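Local coordinates for protein 2,3-dimethylmalate lyase (Aspergillus niger, PDB 3FA3) that is a lyase of the phosphoenolpyruvate phosphomutase family, built on a TIM-barrel fold and holding a manganese ion in its ligand pocket, at residues D86-Y91 with Q119-G124; H113-V118 with R160-Q165; Y43-G48 with F238-L243. One frame throughout, in Å; residues are numbered along the deposited sequence.

Contact 1: residues D86-Y91 with Q119-G124; sequences DADTGY and QTKRCG. With MN (manganese (II) ion), chain U; OAF (2,2-difluoro-3,3-dihydroxybutanedioic acid), chain V.
Lys121 reaches across to Asp88, and its NZ gives a salt-bridged hydrogen bond of 2.8 Å to Asp88 OD1, approaching the anti side of the carboxylate and 32° out of its plane. With CG lodged between its backbone N and carbonyl carbon (chi1 46°) and further bends beyond, the lysine curls so that its CD also lies 3.4 Å from Asp88 OD1. The other oxygen, Asp88 OD2, accepts from Tyr91 OH at 2.9 Å, so both ends of the carboxylate are held. This compact, buried part borders the metal site: manganese is bound by Asp86 OD2 at 2.4 Å, by O1 and O3 of 2,2-difluoro-3,3-dihydroxybutanedioic acid (OAF), and by three waters. One water donates to Asp86 OD1, another to Asp88 OD1, and the third accepts from Lys121 NZ. Toward Gln119 the packing is looser. Gln119, partly exposed, brings NE2 to 3.4 Å from Tyr91 CA; NE2 lies at the edge of the tyrosine ring, near its plane, while Thr89 OG1 stays 3.9 Å from Gln119 CA. Gln119 also packs on Gln119 of the third subunit. Both loops follow barrel strands, 83-86 and 111-114, and the Tyr91 side chain touches helices 64-75 and 94-107.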
loop_
_atom_site.group_PDB
_atom_site.type_symbol
_atom_site.label_atom_id
_atom_site.label_comp_id
_atom_site.label_asym_id
_atom_site.label_seq_id
_atom_site.Cartn_x
_atom_site.Cartn_y
_atom_site.Cartn_z
ATOM N N ASP B 86 7.296 8.514 -15.006
ATOM C CA ASP B 86 7.423 7.182 -15.611
ATOM C C ASP B 86 6.125 6.343 -15.389
ATOM O O ASP B 86 5.446 6.509 -14.392
ATOM C CB ASP B 86 8.619 6.492 -14.963
ATOM C CG ASP B 86 9.254 5.426 -15.837
ATOM O OD1 ASP B 86 8.622 4.929 -16.774
ATOM O OD2 ASP B 86 10.411 5.078 -15.547
ATOM N N ALA B 87 5.776 5.488 -16.355
ATOM C CA ALA B 87 4.590 4.618 -16.308
ATOM C C ALA B 87 4.979 3.299 -16.923
ATOM O O ALA B 87 4.151 2.428 -17.136
ATOM C CB ALA B 87 3.507 5.200 -17.073
ATOM N N ASP B 88 6.262 3.146 -17.206
ATOM C CA ASP B 88 6.786 1.899 -17.674
ATOM C C ASP B 88 6.057 1.437 -18.904
ATOM O O ASP B 88 6.217 2.038 -19.934
ATOM C CB ASP B 88 6.739 0.887 -16.548
ATOM C CG ASP B 88 7.870 1.117 -15.558
ATOM O OD1 ASP B 88 9.014 1.562 -16.012
ATOM O OD2 ASP B 88 7.601 0.855 -14.339
ATOM N N THR B 89 5.269 0.390 -18.841
ATOM C CA THR B 89 4.505 0.026 -20.012
ATOM C C THR B 89 3.016 0.124 -19.744
ATOM O O THR B 89 2.216 -0.112 -20.645
ATOM C CB THR B 89 4.843 -1.398 -20.568
ATOM O OG1 THR B 89 4.185 -2.409 -19.787
ATOM C CG2 THR B 89 6.349 -1.658 -20.611
ATOM N N GLY B 90 2.618 0.460 -18.522
ATOM C CA GLY B 90 1.193 0.700 -18.281
ATOM C C GLY B 90 0.602 -0.475 -17.556
ATOM O O GLY B 90 -0.628 -0.664 -17.446
ATOM N N TYR B 91 1.543 -1.271 -17.090
ATOM C CA TYR B 91 1.282 -2.373 -16.208
ATOM C C TYR B 91 0.270 -3.395 -16.707
ATOM O O TYR B 91 -0.470 -3.898 -15.911
ATOM C CB TYR B 91 1.026 -1.832 -14.806
ATOM C CG TYR B 91 2.070 -0.796 -14.504
ATOM C CD1 TYR B 91 1.771 0.568 -14.616
ATOM C CD2 TYR B 91 3.406 -1.176 -14.202
ATOM C CE1 TYR B 91 2.758 1.534 -14.388
ATOM C CE2 TYR B 91 4.404 -0.226 -13.974
ATOM C CZ TYR B 91 4.063 1.134 -14.068
ATOM O OH TYR B 91 5.021 2.121 -13.874
ATOM N N GLN B 119 6.406 -6.425 -20.502
ATOM C CA GLN B 119 6.039 -5.827 -19.230
ATOM C C GLN B 119 7.175 -6.000 -18.148
ATOM O O GLN B 119 7.288 -5.190 -17.203
ATOM C CB GLN B 119 4.673 -6.302 -18.753
ATOM C CG GLN B 119 4.543 -6.230 -17.185
ATOM C CD GLN B 119 3.085 -6.132 -16.656
ATOM O OE1 GLN B 119 2.122 -6.823 -17.121
ATOM N NE2 GLN B 119 2.926 -5.268 -15.657
ATOM N N THR B 120 8.036 -7.006 -18.337
ATOM C CA THR B 120 9.282 -7.118 -17.569
ATOM C C THR B 120 10.418 -6.313 -18.169
ATOM O O THR B 120 11.427 -6.873 -18.650
ATOM C CB THR B 120 9.732 -8.578 -17.395
ATOM O OG1 THR B 120 9.427 -9.345 -18.576
ATOM C CG2 THR B 120 9.046 -9.174 -16.180
ATOM N N LYS B 121 10.259 -4.989 -18.058
ATOM C CA LYS B 121 11.118 -4.029 -18.749
ATOM C C LYS B 121 12.498 -3.877 -18.119
ATOM O O LYS B 121 12.735 -4.337 -17.022
ATOM C CB LYS B 121 10.401 -2.659 -18.943
ATOM C CG LYS B 121 9.638 -2.059 -17.693
ATOM C CD LYS B 121 10.577 -1.346 -16.693
ATOM C CE LYS B 121 11.663 -0.489 -17.408
ATOM N NZ LYS B 121 11.201 0.944 -17.594
ATOM N N ARG B 122 13.401 -3.225 -18.828
ATOM C CA ARG B 122 14.683 -2.880 -18.275
ATOM C C ARG B 122 14.984 -1.459 -18.656
ATOM O O ARG B 122 14.541 -0.991 -19.673
ATOM C CB ARG B 122 15.766 -3.808 -18.823
ATOM C CG ARG B 122 16.046 -3.640 -20.313
ATOM C CD ARG B 122 16.836 -4.784 -20.829
ATOM N NE ARG B 122 16.077 -6.041 -20.775
ATOM C CZ ARG B 122 16.640 -7.232 -20.599
ATOM N NH1 ARG B 122 17.947 -7.339 -20.472
ATOM N NH2 ARG B 122 15.906 -8.327 -20.536
ATOM N N CYS B 123 15.745 -0.758 -17.837
ATOM C CA CYS B 123 16.345 0.504 -18.273
ATOM C C CYS B 123 16.690 0.500 -19.776
ATOM O O CYS B 123 17.331 -0.459 -20.287
ATOM C CB CYS B 123 17.630 0.755 -17.491
ATOM S SG CYS B 123 18.519 2.262 -17.882
ATOM N N GLY B 124 16.296 1.594 -20.459
ATOM C CA GLY B 124 16.424 1.700 -21.915
ATOM C C GLY B 124 17.858 1.983 -22.291
ATOM O O GLY B 124 18.149 2.288 -23.455
HETATM MN MN MN U . 12.171 4.005 -16.742
HETATM O O2 OAF V . 14.347 7.137 -15.274
HETATM C C1 OAF V . 13.900 6.119 -15.869
HETATM O O1 OAF V . 13.299 5.145 -15.339
HETATM C C2 OAF V . 14.149 6.066 -17.390
HETATM O O4 OAF V . 14.212 7.349 -17.947
HETATM O O3 OAF V . 13.098 5.377 -18.022
HETATM C C3 OAF V . 15.520 5.465 -17.662
HETATM F F1 OAF V . 15.732 4.383 -16.885
HETATM F F2 OAF V . 16.429 6.495 -17.447
HETATM C C4 OAF V . 15.584 4.887 -19.073
HETATM O O5 OAF V . 14.891 3.897 -19.349
HETATM O O6 OAF V . 16.364 5.465 -19.841
HETATM O O HOH W 1 10.656 3.787 -18.283
HETATM O O HOH W 2 11.639 2.379 -15.068
HETATM O O HOH W 3 13.537 2.366 -17.196
#

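Contact 2: residues H113-V118 with R160-Q165; sequences HIEDQV and RTDSLQ. With OAF (2,2-difluoro-3,3-dihydroxybutanedioic acid), chain V.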
loop_
_atom_site.group_PDB
_atom_site.type_symbol
_atom_site.label_atom_id
_atom_site.label_comp_id
_atom_site.label_asym_id
_atom_site.label_seq_id
_atom_site.Cartn_x
_atom_site.Cartn_y
_atom_site.Cartn_z
ATOM N N HIS B 113 4.839 8.611 -19.322
ATOM C CA HIS B 113 5.298 8.001 -20.592
ATOM C C HIS B 113 5.097 6.484 -20.659
ATOM O O HIS B 113 5.271 5.787 -19.650
ATOM C CB HIS B 113 6.740 8.444 -21.013
ATOM C CG HIS B 113 7.851 8.046 -20.058
ATOM N ND1 HIS B 113 8.276 6.740 -19.890
ATOM C CD2 HIS B 113 8.653 8.798 -19.259
ATOM C CE1 HIS B 113 9.254 6.703 -18.999
ATOM N NE2 HIS B 113 9.503 7.936 -18.600
ATOM N N ILE B 114 4.764 5.962 -21.833
ATOM C CA ILE B 114 4.495 4.541 -22.003
ATOM C C ILE B 114 5.399 3.962 -23.096
ATOM O O ILE B 114 5.399 4.429 -24.226
ATOM C CB ILE B 114 2.982 4.327 -22.373
ATOM C CG1 ILE B 114 2.073 4.764 -21.222
ATOM C CG2 ILE B 114 2.654 2.856 -22.745
ATOM C CD1 ILE B 114 1.251 3.579 -20.659
ATOM N N GLU B 115 6.145 2.915 -22.784
ATOM C CA GLU B 115 7.139 2.374 -23.744
ATOM C C GLU B 115 6.620 1.085 -24.470
ATOM O O GLU B 115 5.548 0.584 -24.105
ATOM C CB GLU B 115 8.516 2.194 -23.045
ATOM C CG GLU B 115 8.574 1.063 -21.952
ATOM C CD GLU B 115 9.476 1.399 -20.766
ATOM O OE1 GLU B 115 9.531 2.575 -20.323
ATOM O OE2 GLU B 115 10.114 0.474 -20.259
ATOM N N ASP B 116 7.369 0.559 -25.462
ATOM C CA ASP B 116 6.963 -0.640 -26.243
ATOM C C ASP B 116 7.645 -1.941 -25.816
ATOM O O ASP B 116 7.710 -2.943 -26.531
ATOM C CB ASP B 116 7.150 -0.411 -27.748
ATOM C CG ASP B 116 8.544 0.067 -28.106
ATOM O OD1 ASP B 116 9.335 0.453 -27.222
ATOM O OD2 ASP B 116 8.852 0.051 -29.303
ATOM N N GLN B 117 8.142 -1.920 -24.608
ATOM C CA GLN B 117 8.753 -3.117 -24.048
ATOM C C GLN B 117 7.750 -4.199 -23.566
ATOM O O GLN B 117 6.560 -3.956 -23.318
ATOM C CB GLN B 117 9.723 -2.723 -22.927
ATOM C CG GLN B 117 11.092 -2.275 -23.400
ATOM C CD GLN B 117 12.090 -2.127 -22.250
ATOM O OE1 GLN B 117 12.373 -3.085 -21.513
ATOM N NE2 GLN B 117 12.625 -0.910 -22.086
ATOM N N VAL B 118 8.253 -5.414 -23.458
ATOM C CA VAL B 118 7.601 -6.431 -22.637
ATOM C C VAL B 118 7.391 -5.895 -21.215
ATOM O O VAL B 118 8.090 -4.982 -20.790
ATOM C CB VAL B 118 8.474 -7.652 -22.666
ATOM C CG1 VAL B 118 8.915 -8.061 -21.273
ATOM C CG2 VAL B 118 7.830 -8.723 -23.503
ATOM N N ARG B 160 6.801 6.399 -25.975
ATOM C CA ARG B 160 8.211 6.080 -25.960
ATOM C C ARG B 160 8.453 4.778 -26.708
ATOM O O ARG B 160 7.684 3.812 -26.553
ATOM C CB ARG B 160 8.776 6.054 -24.507
ATOM C CG ARG B 160 10.200 5.401 -24.335
ATOM C CD ARG B 160 10.748 5.445 -22.898
ATOM N NE ARG B 160 11.744 4.385 -22.663
ATOM C CZ ARG B 160 12.492 4.224 -21.571
ATOM N NH1 ARG B 160 13.388 3.252 -21.512
ATOM N NH2 ARG B 160 12.356 5.037 -20.553
ATOM N N THR B 161 9.515 4.759 -27.515
ATOM C CA THR B 161 9.999 3.491 -28.025
ATOM C C THR B 161 11.417 3.186 -27.538
ATOM O O THR B 161 12.253 4.101 -27.419
ATOM C CB THR B 161 9.939 3.405 -29.585
ATOM O OG1 THR B 161 10.190 2.052 -30.033
ATOM C CG2 THR B 161 10.945 4.351 -30.214
ATOM N N ASP B 162 11.659 1.890 -27.289
ATOM C CA ASP B 162 12.972 1.335 -26.978
ATOM C C ASP B 162 13.522 0.570 -28.190
ATOM O O ASP B 162 14.479 -0.235 -28.097
ATOM C CB ASP B 162 12.873 0.426 -25.741
ATOM C CG ASP B 162 12.748 1.227 -24.407
ATOM O OD1 ASP B 162 13.781 1.469 -23.766
ATOM O OD2 ASP B 162 11.633 1.630 -23.996
ATOM N N SER B 163 12.937 0.831 -29.342
ATOM C CA SER B 163 13.097 -0.085 -30.454
ATOM C C SER B 163 14.314 0.216 -31.277
ATOM O O SER B 163 14.586 -0.502 -32.237
ATOM C CB SER B 163 11.880 -0.053 -31.363
ATOM O OG SER B 163 11.675 1.266 -31.832
ATOM N N LEU B 164 15.032 1.276 -30.897
ATOM C CA LEU B 164 16.200 1.751 -31.633
ATOM C C LEU B 164 17.324 0.751 -31.516
ATOM O O LEU B 164 17.823 0.314 -32.551
ATOM C CB LEU B 164 16.653 3.136 -31.142
ATOM C CG LEU B 164 18.095 3.521 -31.470
ATOM C CD1 LEU B 164 18.219 3.576 -32.967
ATOM C CD2 LEU B 164 18.575 4.814 -30.809
ATOM N N GLN B 165 17.710 0.389 -30.276
ATOM C CA GLN B 165 18.762 -0.632 -30.043
ATOM C C GLN B 165 18.466 -1.927 -30.793
ATOM O O GLN B 165 19.368 -2.545 -31.309
ATOM C CB GLN B 165 18.994 -0.924 -28.531
ATOM C CG GLN B 165 19.042 -2.468 -28.132
ATOM C CD GLN B 165 19.246 -2.695 -26.628
ATOM O OE1 GLN B 165 19.792 -1.819 -25.943
ATOM N NE2 GLN B 165 18.793 -3.868 -26.096
HETATM O O2 OAF V . 14.347 7.137 -15.274
HETATM C C1 OAF V . 13.900 6.119 -15.869
HETATM O O1 OAF V . 13.299 5.145 -15.339
HETATM C C2 OAF V . 14.149 6.066 -17.390
HETATM O O4 OAF V . 14.212 7.349 -17.947
HETATM O O3 OAF V . 13.098 5.377 -18.022
HETATM C C3 OAF V . 15.520 5.465 -17.662
HETATM F F1 OAF V . 15.732 4.383 -16.885
HETATM F F2 OAF V . 16.429 6.495 -17.447
HETATM C C4 OAF V . 15.584 4.887 -19.073
HETATM O O5 OAF V . 14.891 3.897 -19.349
HETATM O O6 OAF V . 16.364 5.465 -19.841
#
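Glu115 and Arg160 meet where the adjacent parallel strands 111-114 and 156-161 of the TIM barrel run out into their loops, a usual place for the active site in this fold. Within these segments one backbone bond joins the strands, from Arg160 N to Ile114 O (3.0 Å). Hydrogen bonds to a side chain continue the union: Asp116 offers the syn lone pair of OD1 to Asp162 N at 2.7 Å, nearly straight at 167°, while its OD2 accepts from Thr161 OG1, which lies above the carboxylate plane. The same OD2 has a second, charged partner in Arg175 of helix 169-181, so this buried carboxylate ties the loop to strand and helix alike. Ionic contacts gather on Arg160. Its chain, extended from CG to NE with CG trans to the backbone N (chi1 166°), presents the guanidinium edge-on to Asp162, NE reaching OD2 and NH1 reaching OD1. Glu115 instead lays OE1 over the guanidinium face; its 3.7 Å approach to Arg160 NE is a long salt bridge resting on charge alone, and its OE2 pairs with Lys121. The last group is formed by ligand bonds: Arg160 NH1 donates to OAF O5 at 2.7 Å, and Arg160 NH2 donates at 2.7 Å to OAF O3, an oxygen that also coordinates manganese.

Contact 3: residues Y43-G48 with F238-L243; sequences YMTGAG and FPFAAL. With OAF (2,2-difluoro-3,3-dihydroxybutanedioic acid), chain V.
Thr45 and Pro239 bring their CA atoms to 5.4 Å where the chain turns out of strand 42-44 into helix 46-54 and, on the other side, through a type I turn from Phe238 to Ala241 that follows strand 235-238. In the TIM barrel these two strands flank strand 20-25, so the contact bridges over the end of the strand between them. No hydrogen bond joins the segments; the meeting is mainly apolar. Pro239 sets CG 3.6 Å from Tyr43 CE2, its carbonyl O rests against the methyl CG2 of Thr45, and its CB comes to 3.3 Å from OAF O2. Phe240 turns the edge of its ring to Ala47, with CE1 3.6 Å from Ala47 CB, and Leu243 CD2 lies against the backbone of Gly48 at CA. Phe240 and Leu243 also pack on Leu274 and Leu29 of the second subunit, respectively. The polar groups of 43-48 serve OAF. Tyr43 OH accepts from OAF O4 at 3.0 Å and is further bonded to His113. The O1/O2 carboxylate of OAF sits at the start of helix 46-54, where the helix end would probably help to stabilise its charge: Ala47 N donates to OAF O1 at 2.7 Å (164°). Thr45, the N-cap, works both ways, its OG1 accepting from Gly48 N at 2.8 Å and donating to OAF O2 at 2.7 Å.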
loop_
_atom_site.group_PDB
_atom_site.type_symbol
_atom_site.label_atom_id
_atom_site.label_comp_id
_atom_site.label_asym_id
_atom_site.label_seq_id
_atom_site.Cartn_x
_atom_site.Cartn_y
_atom_site.Cartn_z
ATOM N N TYR B 43 10.830 15.367 -13.002
ATOM C CA TYR B 43 10.681 13.999 -13.623
ATOM C C TYR B 43 10.810 12.849 -12.612
ATOM O O TYR B 43 11.877 12.679 -11.970
ATOM C CB TYR B 43 11.674 13.776 -14.767
ATOM C CG TYR B 43 11.712 12.347 -15.292
ATOM C CD1 TYR B 43 10.703 11.884 -16.115
ATOM C CD2 TYR B 43 12.775 11.465 -14.987
ATOM C CE1 TYR B 43 10.713 10.616 -16.601
ATOM C CE2 TYR B 43 12.788 10.182 -15.484
ATOM C CZ TYR B 43 11.739 9.773 -16.295
ATOM O OH TYR B 43 11.659 8.520 -16.833
ATOM N N MET B 44 9.745 12.059 -12.456
ATOM C CA MET B 44 9.874 10.881 -11.610
ATOM C C MET B 44 10.544 9.736 -12.371
ATOM O O MET B 44 9.946 9.130 -13.265
ATOM C CB MET B 44 8.520 10.413 -11.040
ATOM C CG MET B 44 8.676 9.264 -10.067
ATOM S SD MET B 44 7.192 8.557 -9.403
ATOM C CE MET B 44 7.040 7.101 -10.434
ATOM N N THR B 45 11.765 9.408 -12.004
ATOM C CA THR B 45 12.398 8.290 -12.647
ATOM C C THR B 45 11.892 6.926 -12.216
ATOM O O THR B 45 11.972 6.575 -11.027
ATOM C CB THR B 45 13.924 8.289 -12.469
ATOM O OG1 THR B 45 14.380 6.944 -12.601
ATOM C CG2 THR B 45 14.377 8.854 -11.122
ATOM N N GLY B 46 11.389 6.161 -13.185
ATOM C CA GLY B 46 11.098 4.743 -12.968
ATOM C C GLY B 46 12.258 3.991 -12.286
ATOM O O GLY B 46 12.055 3.461 -11.162
ATOM N N ALA B 47 13.453 3.946 -12.929
ATOM C CA ALA B 47 14.714 3.468 -12.289
ATOM C C ALA B 47 14.931 3.842 -10.835
ATOM O O ALA B 47 15.401 3.053 -10.059
ATOM C CB ALA B 47 15.921 3.927 -13.056
ATOM N N GLY B 48 14.626 5.080 -10.488
ATOM C CA GLY B 48 15.072 5.660 -9.224
ATOM C C GLY B 48 14.102 5.240 -8.179
ATOM O O GLY B 48 14.488 5.049 -7.002
ATOM N N PHE B 238 16.629 14.552 -17.113
ATOM C CA PHE B 238 17.879 13.982 -16.614
ATOM C C PHE B 238 17.547 13.047 -15.467
ATOM O O PHE B 238 17.641 13.451 -14.312
ATOM C CB PHE B 238 18.827 15.070 -16.086
ATOM C CG PHE B 238 18.913 16.308 -16.949
ATOM C CD1 PHE B 238 18.030 17.365 -16.751
ATOM C CD2 PHE B 238 19.929 16.439 -17.885
ATOM C CE1 PHE B 238 18.137 18.540 -17.495
ATOM C CE2 PHE B 238 20.063 17.588 -18.667
ATOM C CZ PHE B 238 19.160 18.655 -18.480
ATOM N N PRO B 239 17.141 11.819 -15.776
ATOM C CA PRO B 239 16.670 10.853 -14.798
ATOM C C PRO B 239 17.541 10.618 -13.513
ATOM O O PRO B 239 16.964 10.482 -12.409
ATOM C CB PRO B 239 16.531 9.588 -15.649
ATOM C CG PRO B 239 16.109 10.151 -16.979
ATOM C CD PRO B 239 17.056 11.284 -17.132
ATOM N N PHE B 240 18.888 10.605 -13.644
ATOM C CA PHE B 240 19.763 10.370 -12.484
ATOM C C PHE B 240 20.283 11.603 -11.812
ATOM O O PHE B 240 21.266 11.535 -11.065
ATOM C CB PHE B 240 20.875 9.365 -12.790
ATOM C CG PHE B 240 20.323 8.035 -13.221
ATOM C CD1 PHE B 240 19.224 7.484 -12.543
ATOM C CD2 PHE B 240 20.818 7.367 -14.325
ATOM C CE1 PHE B 240 18.640 6.277 -12.961
ATOM C CE2 PHE B 240 20.258 6.160 -14.770
ATOM C CZ PHE B 240 19.164 5.609 -14.096
ATOM N N ALA B 241 19.612 12.720 -12.052
ATOM C CA ALA B 241 20.136 14.012 -11.582
ATOM C C ALA B 241 20.052 14.131 -10.084
ATOM O O ALA B 241 20.805 14.921 -9.517
ATOM C CB ALA B 241 19.474 15.229 -12.252
ATOM N N ALA B 242 19.184 13.345 -9.436
ATOM C CA ALA B 242 19.178 13.374 -7.966
ATOM C C ALA B 242 19.943 12.176 -7.404
ATOM O O ALA B 242 20.533 12.253 -6.307
ATOM C CB ALA B 242 17.805 13.426 -7.429
ATOM N N LEU B 243 20.027 11.123 -8.211
ATOM C CA LEU B 243 20.294 9.811 -7.696
ATOM C C LEU B 243 21.759 9.530 -7.862
ATOM O O LEU B 243 22.382 8.934 -6.989
ATOM C CB LEU B 243 19.447 8.841 -8.530
ATOM C CG LEU B 243 19.595 7.303 -8.549
ATOM C CD1 LEU B 243 20.838 6.942 -7.843
ATOM C CD2 LEU B 243 18.368 6.697 -7.899
HETATM O O2 OAF V . 14.347 7.137 -15.274
HETATM C C1 OAF V . 13.900 6.119 -15.869
HETATM O O1 OAF V . 13.299 5.145 -15.339
HETATM C C2 OAF V . 14.149 6.066 -17.390
HETATM O O4 OAF V . 14.212 7.349 -17.947
HETATM O O3 OAF V . 13.098 5.377 -18.022
HETATM C C3 OAF V . 15.520 5.465 -17.662
HETATM F F1 OAF V . 15.732 4.383 -16.885
HETATM F F2 OAF V . 16.429 6.495 -17.447
HETATM C C4 OAF V . 15.584 4.887 -19.073
HETATM O O5 OAF V . 14.891 3.897 -19.349
HETATM O O6 OAF V . 16.364 5.465 -19.841
#

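The three contacts line one pocket, and each makes at least one hydrogen bond with OAF. Contacts 1 and 2 are the nearest pair, with centres about 8 Å apart; Lys121 NZ forms a salt bridge of 2.9 Å with Glu115 OE2, and Arg122 N probably bonds to Gln117 OE1. Contact 3 lies farther away, its centre about 14 Å from that of contact 1 and about 17 Å from that of contact 2, yet it is tied to both: Met44 O probably accepts from Asp86 N, and Tyr43 OH lies 2.8 Å from His113 NE2 in a probable hydrogen bond. Asp86, the metal ligand, comes where strand 83-86 gives way to its loop, and that strand runs between strands 42-44 and 111-114.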